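PDB 4PQI: In2-1 family protein, glutathione transferase lambda3 from Populus trichocarpa, which binds glutathione and, as a monomeric Lambda-class glutathione transferase of plants, probably acts as a thiol transferase. Local coordinates for residues A[136-139]-A[140-144]. Residues are numbered along the deposited sequence; the frame is centred on the assembly and turned at random.
Sequences GTVY and TAFKG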
loop_
_atom_site.group_PDB
_atom_site.type_symbol
_atom_site.label_atom_id
_atom_site.label_comp_id
_atom_site.label_asym_id
_atom_site.label_seq_id
_atom_site.Cartn_x
_atom_site.Cartn_y
_atom_site.Cartn_z
ATOM N N GLY A 136 -13.575 0.009 -4.727
ATOM C CA GLY A 136 -14.696 -0.315 -5.589
ATOM C C GLY A 136 -15.469 0.921 -6.004
ATOM O O GLY A 136 -15.885 1.058 -7.155
ATOM N N THR A 137 -15.653 1.830 -5.058
ATOM C CA THR A 137 -16.441 3.024 -5.303
ATOM C C THR A 137 -15.708 4.005 -6.226
ATOM O O THR A 137 -16.267 4.426 -7.248
ATOM C CB THR A 137 -16.831 3.728 -3.972
ATOM O OG1 THR A 137 -17.577 2.818 -3.152
ATOM C CG2 THR A 137 -17.688 4.940 -4.248
ATOM N N VAL A 138 -14.470 4.364 -5.875
ATOM C CA VAL A 138 -13.736 5.380 -6.640
ATOM C C VAL A 138 -13.327 4.890 -8.038
ATOM O O VAL A 138 -13.474 5.614 -9.021
ATOM C CB VAL A 138 -12.496 5.928 -5.895
ATOM C CG1 VAL A 138 -11.860 7.073 -6.693
ATOM C CG2 VAL A 138 -12.863 6.433 -4.513
ATOM N N TYR A 139 -12.835 3.657 -8.129
ATOM C CA TYR A 139 -12.365 3.136 -9.411
ATOM C C TYR A 139 -13.481 2.873 -10.422
ATOM O O TYR A 139 -13.218 2.673 -11.607
ATOM C CB TYR A 139 -11.470 1.905 -9.219
ATOM C CG TYR A 139 -10.061 2.264 -8.791
ATOM C CD1 TYR A 139 -9.088 2.567 -9.735
ATOM C CD2 TYR A 139 -9.705 2.313 -7.445
ATOM C CE1 TYR A 139 -7.798 2.893 -9.353
ATOM C CE2 TYR A 139 -8.409 2.655 -7.052
ATOM C CZ TYR A 139 -7.464 2.940 -8.016
ATOM O OH TYR A 139 -6.178 3.277 -7.657
ATOM N N THR A 140 -14.727 2.902 -9.967
ATOM C CA THR A 140 -15.862 2.780 -10.877
ATOM C C THR A 140 -16.561 4.122 -11.090
ATOM O O THR A 140 -17.666 4.172 -11.628
ATOM C CB THR A 140 -16.896 1.748 -10.367
ATOM O OG1 THR A 140 -17.357 2.124 -9.062
ATOM C CG2 THR A 140 -16.276 0.364 -10.291
ATOM N N ALA A 141 -15.918 5.208 -10.674
ATOM C CA ALA A 141 -16.558 6.527 -10.716
ATOM C C ALA A 141 -16.084 7.417 -11.877
ATOM O O ALA A 141 -16.609 8.520 -12.079
ATOM C CB ALA A 141 -16.352 7.240 -9.392
ATOM N N PHE A 142 -15.106 6.931 -12.639
ATOM C CA PHE A 142 -14.411 7.763 -13.617
ATOM C C PHE A 142 -15.304 8.265 -14.733
ATOM O O PHE A 142 -15.030 9.315 -15.318
ATOM C CB PHE A 142 -13.191 7.038 -14.189
ATOM C CG PHE A 142 -12.194 6.643 -13.150
ATOM C CD1 PHE A 142 -11.954 7.460 -12.059
ATOM C CD2 PHE A 142 -11.523 5.437 -13.239
ATOM C CE1 PHE A 142 -11.048 7.089 -11.089
ATOM C CE2 PHE A 142 -10.615 5.057 -12.269
ATOM C CZ PHE A 142 -10.377 5.881 -11.193
ATOM N N LYS A 143 -16.374 7.534 -15.027
ATOM C CA LYS A 143 -17.261 7.922 -16.126
ATOM C C LYS A 143 -18.465 8.752 -15.676
ATOM O O LYS A 143 -19.301 9.121 -16.491
ATOM C CB LYS A 143 -17.724 6.697 -16.928
ATOM C CG LYS A 143 -16.617 6.025 -17.737
ATOM C CD LYS A 143 -17.183 5.067 -18.780
ATOM C CE LYS A 143 -16.078 4.363 -19.565
ATOM N NZ LYS A 143 -15.320 3.378 -18.733
ATOM N N GLY A 144 -18.552 9.055 -14.384
ATOM C CA GLY A 144 -19.710 9.762 -13.874
ATOM C C GLY A 144 -19.378 11.078 -13.204
ATOM O O GLY A 144 -18.250 11.566 -13.292
#
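Thr140 and Phe142 fold back on Gly136, Val138 and Tyr139 where the long helix 118-139 of the all-helical C-terminal GST domain is followed by a type I beta turn, Ala141 to Gly144. The Thr140 hydroxyl gives its proton to Gly136 O, OG1 to O 2.6 Å, lying in the carbonyl plane with a C=O...OG1 angle of 156°. With chi1 at 58°, OG1 sits between its own backbone N and carbonyl carbon and faces back along the helix, to the carbonyl four residues earlier. Ala141 N hydrogen-bonds to Val138 O at 3.0 Å, well above that carbonyl's plane, while Thr140 N reaches Thr137 O only weakly. The same Val138 O also lies over one face of the Phe142 ring, 3.5 Å from CE1 and nearer the ring's perimeter than its centre. Phe142 and Tyr139 run alongside each other in the same direction, their ring planes at 77° in an oblique pair that brings Tyr139 CD1 to 3.8 Å from Phe142 CZ. Phe192 and Phe239 each meet the Phe142 ring edge-to-face, and Leu193 touches the Phe142 side chain, tying the turn to helices 177-197 and 228-239. With Phe142 cut back to an alanine, a gap would probably open among these rings and one flank of Tyr139 would lose its neighbour. Phe185 and Leu189 pack on the Tyr139 side chain, and Tyr139 OH is hydrogen-bonded to Tyr235 OH.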